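PDB 2OX9: collectin placenta 1 from Mus musculus, which binds galactose- and fucose-containing glycans such as Lewis(x) through a calcium-dependent C-type carbohydrate-recognition domain, as part of a scavenger receptor. Local coordinates for residues E60-I64 / C106-I110; N87-P93 / G113-D117. All coordinates share one frame; numbering follows the deposited sequence.

Overall arrangement
From the N terminus, the chain passes the helices 26-35 and 46-54 before reaching 60-64, the first half of contact 1. It then runs through the short strands 66-67 and 76-77 to 87-93, the first half of contact 2, and on past further calcium ligands to 106-110, which closes contact 1. A short turn brings in 113-117 and closes contact 2. The segments therefore alternate, and the two contacts cross along the chain. Strands 106-109 and 115-118 are antiparallel neighbours, joined by the backbone pair G108 O and N116 N. Contact 1 joins this hairpin to strand 62-64 in the domain interior, and contact 2 joins it to the glycan-binding loop.

Contact 1 (E60-I64 / C106-I110); sequences ESHWI and CAGLI
H62 and L109 form an antiparallel hydrogen-bonded pair: H62 N donates to L109 O (3.1 Å), and L109 N returns a bond to H62 O (2.8 Å). A third bond, from I64 N to A107 O, is nearly straight at 173°. The indole of W63 lies on the other side of the sheet from the side chains of H62 and L109. From CB, with CG anti to the carbonyl carbon (chi1 -73°), it runs back toward the partner strand. CE3 brings the ring edge to A107 O at 3.3 Å, CZ3 meets C106 CB at 3.5 Å, and CH2 reaches the same carbon less closely. The C106 sulfur lies obliquely to the six-membered ring, while the far end of the indole, NE1, is hydrogen-bonded to E24 O. I64 and L109 cross at about a right angle, I64 CG2 touching L109 CG at 3.6 Å. One water, at the edge of the H62 ring, links E60 O and L109 O, to which it donates, and H62 ND1. Strand 62-64 lies between 106-109 and the parallel strand 125-131; W63 packs on A29 and F26 of helix 26-35, and L109 rests on I127 and W115.

Contact 2 (N87-P93 / G113-D117); sequences NWKAGQP and GQWND. With CA (calcium ion), chain J; FUC (alpha-L-fucopyranose), chain E; GAL (beta-D-galactopyranose), chain B.
N87 lies over one face of the W115 indole, its CB 3.7 Å from the centroid of the five-membered ring in a CH-pi contact. Its carbonyl oxygen accepts a bond from W115 N (2.8 Å). W88 follows, presenting a face of its indole to the edge of W115 in a T-shaped pair with planes at 77°; P93 CD covers the centre of a W88 face, and W88 CZ3, at the ring edge, reaches the backbone between N116 and D117. K89 N donates to W115 O (3.0 Å). The K89 side chain, fully extended with CG anti to the backbone N (chi1 172°), runs past the Q114 amide, CG to NE2 3.5 Å, and ends with NZ hydrogen-bonded to fucose O4 at 2.9 Å. A water joins A90 N to Q114 OE1. A type II turn from K89 to Q92 then brings the Q92 amide to the calcium ion, which N116 OD1 and both D117 O and D117 OD1 also bind, OD1 at 2.1 Å. After the cis peptide, P93 CB packs against the D117 carboxylate, whose OD2 accepts a hydrogen bond from N95 N. D94 and E104 add further ligands, and galactose O3 and O4 complete the shell, as in the principal sugar-binding calcium site of C-type lectins, with a Gln-Pro-Asp motif.

Contact 1 (E60-I64 / C106-I110)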
ATOM      1  N   GLU A  60       2.071 -10.473  -8.460  1.00 22.37           N
ATOM      2  CA  GLU A  60       1.066  -9.925  -7.555  1.00 23.97           C
ATOM      3  C   GLU A  60       1.304  -8.455  -7.231  1.00 21.79           C
ATOM      4  O   GLU A  60       2.443  -7.982  -7.234  1.00 22.11           O
ATOM      5  CB  GLU A  60       0.998 -10.739  -6.256  1.00 27.43           C
ATOM      6  CG  GLU A  60       2.341 -11.044  -5.614  1.00 33.88           C
ATOM      7  CD  GLU A  60       3.021 -12.259  -6.227  1.00 35.00           C
ATOM      8  OE1 GLU A  60       2.459 -13.371  -6.124  1.00 38.74           O
ATOM      9  OE2 GLU A  60       4.113 -12.104  -6.810  1.00 35.75           O
ATOM     10  N   SER A  61       0.215  -7.734  -6.975  1.00 17.47           N
ATOM     11  CA  SER A  61       0.278  -6.321  -6.618  1.00 16.27           C
ATOM     12  C   SER A  61       0.169  -6.248  -5.097  1.00 13.75           C
ATOM     13  O   SER A  61      -0.391  -7.146  -4.473  1.00 13.62           O
ATOM     14  CB  SER A  61      -0.883  -5.551  -7.242  1.00 15.85           C
ATOM     15  OG  SER A  61      -0.940  -5.762  -8.641  1.00 20.89           O
ATOM     16  N   HIS A  62       0.691  -5.183  -4.507  1.00 11.52           N
ATOM     17  CA  HIS A  62       0.653  -5.040  -3.052  1.00 10.87           C
ATOM     18  C   HIS A  62      -0.024  -3.767  -2.580  1.00  8.13           C
ATOM     19  O   HIS A  62       0.423  -2.670  -2.896  1.00  6.85           O
ATOM     20  CB  HIS A  62       2.067  -5.059  -2.466  1.00  8.44           C
ATOM     21  CG  HIS A  62       2.718  -6.403  -2.479  1.00 10.84           C
ATOM     22  ND1 HIS A  62       3.316  -6.930  -3.603  1.00  9.19           N
ATOM     23  CD2 HIS A  62       2.854  -7.336  -1.506  1.00  8.71           C
ATOM     24  CE1 HIS A  62       3.793  -8.129  -3.323  1.00 11.38           C
ATOM     25  NE2 HIS A  62       3.525  -8.400  -2.057  1.00  8.62           N
ATOM     26  N   TRP A  63      -1.092  -3.921  -1.806  1.00  7.52           N
ATOM     27  CA  TRP A  63      -1.810  -2.770  -1.260  1.00  8.28           C
ATOM     28  C   TRP A  63      -0.879  -1.964  -0.338  1.00  9.68           C
ATOM     29  O   TRP A  63      -0.074  -2.549   0.394  1.00  6.45           O
ATOM     30  CB  TRP A  63      -2.982  -3.240  -0.396  1.00  6.77           C
ATOM     31  CG  TRP A  63      -4.168  -3.809  -1.105  1.00 11.30           C
ATOM     32  CD1 TRP A  63      -4.803  -4.984  -0.808  1.00 13.47           C
ATOM     33  CD2 TRP A  63      -4.957  -3.174  -2.128  1.00 11.54           C
ATOM     34  NE1 TRP A  63      -5.942  -5.114  -1.573  1.00 15.47           N
ATOM     35  CE2 TRP A  63      -6.061  -4.021  -2.389  1.00 14.12           C
ATOM     36  CE3 TRP A  63      -4.842  -1.973  -2.838  1.00 13.92           C
ATOM     37  CZ2 TRP A  63      -7.048  -3.703  -3.337  1.00 14.57           C
ATOM     38  CZ3 TRP A  63      -5.824  -1.652  -3.780  1.00 14.66           C
ATOM     39  CH2 TRP A  63      -6.912  -2.518  -4.020  1.00  9.73           C
ATOM     40  N   ILE A  64      -0.981  -0.636  -0.380  1.00 10.91           N
ATOM     41  CA  ILE A  64      -0.223   0.221   0.534  1.00 11.26           C
ATOM     42  C   ILE A  64      -1.300   1.088   1.213  1.00 12.39           C
ATOM     43  O   ILE A  64      -2.413   1.182   0.711  1.00 12.51           O
ATOM     44  CB  ILE A  64       0.845   1.107  -0.177  1.00 13.09           C
ATOM     45  CG1 ILE A  64       0.191   2.053  -1.180  1.00 11.92           C
ATOM     46  CG2 ILE A  64       1.895   0.211  -0.859  1.00 12.87           C
ATOM     47  CD1 ILE A  64       1.168   3.070  -1.760  1.00 14.29           C
ATOM     48  N   CYS A 106      -8.041   3.163  -4.069  1.00 15.24           N
ATOM     49  CA  CYS A 106      -7.094   2.441  -3.227  1.00 15.48           C
ATOM     50  C   CYS A 106      -5.780   2.263  -3.989  1.00 13.76           C
ATOM     51  O   CYS A 106      -5.792   1.921  -5.162  1.00 13.05           O
ATOM     52  CB  CYS A 106      -7.712   1.092  -2.828  1.00 21.14           C
ATOM     53  SG  CYS A 106      -9.018   1.286  -1.558  1.00 28.93           S
ATOM     54  N   ALA A 107      -4.652   2.507  -3.324  1.00 10.49           N
ATOM     55  CA  ALA A 107      -3.356   2.409  -3.983  1.00 10.91           C
ATOM     56  C   ALA A 107      -2.607   1.116  -3.711  1.00  9.83           C
ATOM     57  O   ALA A 107      -2.740   0.523  -2.638  1.00  9.15           O
ATOM     58  CB  ALA A 107      -2.479   3.597  -3.589  1.00  9.87           C
ATOM     59  N   GLY A 108      -1.794   0.717  -4.692  1.00 10.46           N
ATOM     60  CA  GLY A 108      -0.995  -0.488  -4.587  1.00  9.84           C
ATOM     61  C   GLY A 108       0.228  -0.454  -5.485  1.00 11.50           C
ATOM     62  O   GLY A 108       0.299   0.328  -6.441  1.00 10.06           O
ATOM     63  N   LEU A 109       1.199  -1.309  -5.167  1.00 10.76           N
ATOM     64  CA  LEU A 109       2.445  -1.400  -5.918  1.00 10.15           C
ATOM     65  C   LEU A 109       2.334  -2.397  -7.075  1.00 10.54           C
ATOM     66  O   LEU A 109       1.900  -3.538  -6.886  1.00 10.41           O
ATOM     67  CB  LEU A 109       3.584  -1.841  -4.978  1.00 10.01           C
ATOM     68  CG  LEU A 109       3.764  -1.029  -3.684  1.00  9.47           C
ATOM     69  CD1 LEU A 109       4.887  -1.590  -2.839  1.00 11.08           C
ATOM     70  CD2 LEU A 109       4.061   0.400  -4.039  1.00  8.85           C
ATOM     71  N   ILE A 110       2.717  -1.965  -8.274  1.00 11.74           N
ATOM     72  CA  ILE A 110       2.681  -2.846  -9.435  1.00 11.16           C
ATOM     73  C   ILE A 110       4.108  -3.078  -9.951  1.00 11.40           C
ATOM     74  O   ILE A 110       5.054  -3.079  -9.164  1.00 10.65           O
ATOM     75  CB  ILE A 110       1.784  -2.273 -10.557  1.00 12.81           C
ATOM     76  CG1 ILE A 110       2.162  -0.823 -10.844  1.00 12.21           C
ATOM     77  CG2 ILE A 110       0.314  -2.388 -10.148  1.00 12.85           C
ATOM     78  CD1 ILE A 110       1.394  -0.218 -11.999  1.00 13.95           C
TER
HETATM   79  O   HOH W   1       3.955  -5.526  -6.254  1.00 13.65           O

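Contact 2 (N87-P93 / G113-D117)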
ATOM      1  N   ASN A  87       5.089   7.902  -6.050  1.00 15.41           N
ATOM      2  CA  ASN A  87       5.738   7.084  -7.066  1.00 15.43           C
ATOM      3  C   ASN A  87       4.718   6.495  -8.028  1.00 15.49           C
ATOM      4  O   ASN A  87       4.802   5.328  -8.380  1.00 16.77           O
ATOM      5  CB  ASN A  87       6.555   5.967  -6.397  1.00 17.46           C
ATOM      6  CG  ASN A  87       7.501   5.258  -7.368  1.00 18.81           C
ATOM      7  OD1 ASN A  87       8.054   5.874  -8.282  1.00 14.70           O
ATOM      8  ND2 ASN A  87       7.710   3.962  -7.151  1.00 15.69           N
ATOM      9  N   TRP A  88       3.739   7.299  -8.440  1.00 13.76           N
ATOM     10  CA  TRP A  88       2.735   6.813  -9.381  1.00 14.42           C
ATOM     11  C   TRP A  88       3.394   6.514 -10.711  1.00 11.94           C
ATOM     12  O   TRP A  88       4.347   7.179 -11.093  1.00 12.91           O
ATOM     13  CB  TRP A  88       1.651   7.862  -9.663  1.00 13.22           C
ATOM     14  CG  TRP A  88       0.862   8.306  -8.479  1.00 13.16           C
ATOM     15  CD1 TRP A  88       0.975   9.492  -7.824  1.00 15.01           C
ATOM     16  CD2 TRP A  88      -0.197   7.590  -7.840  1.00 12.92           C
ATOM     17  NE1 TRP A  88       0.044   9.566  -6.812  1.00 14.42           N
ATOM     18  CE2 TRP A  88      -0.687   8.409  -6.799  1.00 15.90           C
ATOM     19  CE3 TRP A  88      -0.783   6.335  -8.046  1.00 13.67           C
ATOM     20  CZ2 TRP A  88      -1.739   8.015  -5.963  1.00 16.35           C
ATOM     21  CZ3 TRP A  88      -1.832   5.938  -7.214  1.00 17.72           C
ATOM     22  CH2 TRP A  88      -2.297   6.779  -6.186  1.00 15.97           C
ATOM     23  N   LYS A  89       2.876   5.515 -11.411  1.00 14.00           N
ATOM     24  CA  LYS A  89       3.363   5.188 -12.738  1.00 16.14           C
ATOM     25  C   LYS A  89       2.796   6.335 -13.585  1.00 16.93           C
ATOM     26  O   LYS A  89       1.758   6.904 -13.238  1.00 15.58           O
ATOM     27  CB  LYS A  89       2.775   3.854 -13.201  1.00 17.79           C
ATOM     28  CG  LYS A  89       3.078   3.505 -14.660  1.00 20.78           C
ATOM     29  CD  LYS A  89       2.396   2.208 -15.061  1.00 21.81           C
ATOM     30  CE  LYS A  89       2.625   1.886 -16.525  1.00 22.27           C
ATOM     31  NZ  LYS A  89       1.908   0.649 -16.915  1.00 21.39           N
ATOM     32  N   ALA A  90       3.463   6.679 -14.681  1.00 17.17           N
ATOM     33  CA  ALA A  90       2.991   7.767 -15.531  1.00 18.04           C
ATOM     34  C   ALA A  90       1.585   7.467 -16.045  1.00 19.41           C
ATOM     35  O   ALA A  90       1.321   6.379 -16.554  1.00 18.45           O
ATOM     36  CB  ALA A  90       3.951   7.966 -16.706  1.00 21.62           C
ATOM     37  N   GLY A  91       0.684   8.435 -15.913  1.00 20.13           N
ATOM     38  CA  GLY A  91      -0.681   8.231 -16.366  1.00 20.82           C
ATOM     39  C   GLY A  91      -1.607   7.887 -15.213  1.00 21.96           C
ATOM     40  O   GLY A  91      -2.824   8.041 -15.311  1.00 24.00           O
ATOM     41  N   GLN A  92      -1.023   7.408 -14.120  1.00 21.89           N
ATOM     42  CA  GLN A  92      -1.785   7.057 -12.925  1.00 19.45           C
ATOM     43  C   GLN A  92      -1.661   8.185 -11.907  1.00 19.13           C
ATOM     44  O   GLN A  92      -0.675   8.917 -11.913  1.00 17.17           O
ATOM     45  CB  GLN A  92      -1.243   5.764 -12.317  1.00 18.74           C
ATOM     46  CG  GLN A  92      -1.377   4.574 -13.224  1.00 17.76           C
ATOM     47  CD  GLN A  92      -2.771   4.456 -13.794  1.00 21.75           C
ATOM     48  OE1 GLN A  92      -3.746   4.336 -13.053  1.00 19.86           O
ATOM     49  NE2 GLN A  92      -2.874   4.493 -15.121  1.00 20.37           N
ATOM     50  N   PRO A  93      -2.667   8.354 -11.026  1.00 19.74           N
ATOM     51  CA  PRO A  93      -3.911   7.582 -10.902  1.00 20.45           C
ATOM     52  C   PRO A  93      -4.912   7.981 -11.981  1.00 20.43           C
ATOM     53  O   PRO A  93      -5.027   9.156 -12.314  1.00 22.17           O
ATOM     54  CB  PRO A  93      -4.394   7.926  -9.493  1.00 20.21           C
ATOM     55  CG  PRO A  93      -3.885   9.324  -9.295  1.00 20.47           C
ATOM     56  CD  PRO A  93      -2.501   9.271  -9.878  1.00 19.76           C
ATOM     57  N   GLY A 113       7.656  -1.601  -8.762  1.00 11.11           N
ATOM     58  CA  GLY A 113       7.345  -0.853  -7.559  1.00 11.77           C
ATOM     59  C   GLY A 113       6.507   0.406  -7.759  1.00 13.82           C
ATOM     60  O   GLY A 113       6.133   1.055  -6.781  1.00 10.53           O
ATOM     61  N   GLN A 114       6.199   0.765  -9.003  1.00 11.36           N
ATOM     62  CA  GLN A 114       5.397   1.973  -9.229  1.00 13.65           C
ATOM     63  C   GLN A 114       4.000   1.830  -8.635  1.00 10.50           C
ATOM     64  O   GLN A 114       3.523   0.719  -8.406  1.00 11.85           O
ATOM     65  CB  GLN A 114       5.285   2.289 -10.717  1.00 11.96           C
ATOM     66  CG  GLN A 114       6.603   2.290 -11.458  1.00 15.57           C
ATOM     67  CD  GLN A 114       6.472   2.881 -12.849  1.00 18.09           C
ATOM     68  OE1 GLN A 114       6.671   4.080 -13.042  1.00 21.96           O
ATOM     69  NE2 GLN A 114       6.116   2.045 -13.821  1.00 13.51           N
ATOM     70  N   TRP A 115       3.339   2.959  -8.394  1.00 10.85           N
ATOM     71  CA  TRP A 115       2.005   2.927  -7.806  1.00 10.36           C
ATOM     72  C   TRP A 115       0.900   3.036  -8.837  1.00  8.68           C
ATOM     73  O   TRP A 115       1.048   3.661  -9.892  1.00  7.91           O
ATOM     74  CB  TRP A 115       1.828   4.054  -6.786  1.00 10.62           C
ATOM     75  CG  TRP A 115       2.887   4.126  -5.712  1.00 13.58           C
ATOM     76  CD1 TRP A 115       3.917   3.255  -5.506  1.00 11.92           C
ATOM     77  CD2 TRP A 115       3.011   5.138  -4.707  1.00 12.69           C
ATOM     78  NE1 TRP A 115       4.675   3.661  -4.440  1.00 14.51           N
ATOM     79  CE2 TRP A 115       4.141   4.816  -3.928  1.00 13.96           C
ATOM     80  CE3 TRP A 115       2.275   6.291  -4.391  1.00 14.15           C
ATOM     81  CZ2 TRP A 115       4.558   5.603  -2.852  1.00 13.02           C
ATOM     82  CZ3 TRP A 115       2.688   7.074  -3.322  1.00 13.61           C
ATOM     83  CH2 TRP A 115       3.823   6.725  -2.563  1.00 15.22           C
ATOM     84  N   ASN A 116      -0.214   2.404  -8.518  1.00 12.76           N
ATOM     85  CA  ASN A 116      -1.383   2.422  -9.367  1.00 12.08           C
ATOM     86  C   ASN A 116      -2.614   2.431  -8.480  1.00 13.37           C
ATOM     87  O   ASN A 116      -2.590   1.879  -7.381  1.00 13.27           O
ATOM     88  CB  ASN A 116      -1.420   1.194 -10.258  1.00 14.22           C
ATOM     89  CG  ASN A 116      -2.750   1.035 -10.948  1.00 14.91           C
ATOM     90  OD1 ASN A 116      -3.234   1.965 -11.594  1.00 16.40           O
ATOM     91  ND2 ASN A 116      -3.351  -0.140 -10.819  1.00 15.55           N
ATOM     92  N   ASP A 117      -3.684   3.066  -8.947  1.00 11.00           N
ATOM     93  CA  ASP A 117      -4.915   3.097  -8.181  1.00 14.14           C
ATOM     94  C   ASP A 117      -5.797   1.955  -8.671  1.00 14.62           C
ATOM     95  O   ASP A 117      -5.930   1.739  -9.880  1.00 15.01           O
ATOM     96  CB  ASP A 117      -5.609   4.465  -8.332  1.00 15.09           C
ATOM     97  CG  ASP A 117      -5.838   4.867  -9.789  1.00 17.74           C
ATOM     98  OD1 ASP A 117      -5.070   4.433 -10.673  1.00 15.95           O
ATOM     99  OD2 ASP A 117      -6.784   5.643 -10.047  1.00 15.74           O
TER
HETATM  100 CA    CA J 802      -5.421   2.877 -12.039  1.00 18.12          CA
HETATM  101  C1  FUC E   2      -1.349  -1.001 -17.892  1.00 29.28           C
HETATM  102  C2  FUC E   2      -1.260   0.194 -18.850  1.00 27.56           C
HETATM  103  C3  FUC E   2      -2.184   1.315 -18.382  1.00 28.37           C
HETATM  104  C4  FUC E   2      -1.866   1.687 -16.935  1.00 27.15           C
HETATM  105  C5  FUC E   2      -1.978   0.446 -16.047  1.00 27.43           C
HETATM  106  C6  FUC E   2      -1.588   0.732 -14.603  1.00 28.37           C
HETATM  107  O2  FUC E   2      -1.640  -0.211 -20.157  1.00 29.79           O
HETATM  108  O3  FUC E   2      -2.026   2.447 -19.222  1.00 25.54           O
HETATM  109  O4  FUC E   2      -0.550   2.213 -16.855  1.00 27.53           O
HETATM  110  O5  FUC E   2      -1.098  -0.594 -16.537  1.00 28.38           O
HETATM  111  C1  GAL B   3      -5.000  -1.496 -15.273  1.00 26.75           C
HETATM  112  C2  GAL B   3      -4.928  -0.937 -13.855  1.00 24.64           C
HETATM  113  C3  GAL B   3      -6.121  -0.018 -13.580  1.00 24.05           C
HETATM  114  C4  GAL B   3      -6.253   1.046 -14.675  1.00 23.48           C
HETATM  115  C5  GAL B   3      -6.244   0.393 -16.066  1.00 23.43           C
HETATM  116  C6  GAL B   3      -6.237   1.416 -17.186  1.00 24.09           C
HETATM  117  O2  GAL B   3      -4.936  -2.008 -12.926  1.00 25.60           O
HETATM  118  O3  GAL B   3      -5.935   0.620 -12.329  1.00 21.26           O
HETATM  119  O4  GAL B   3      -5.185   1.971 -14.571  1.00 18.62           O
HETATM  120  O5  GAL B   3      -5.062  -0.424 -16.227  1.00 25.84           O
HETATM  121  O6  GAL B   3      -6.555   0.814 -18.433  1.00 23.64           O
HETATM  122  O   HOH W   2       6.172   5.721 -15.046  1.00 17.77           O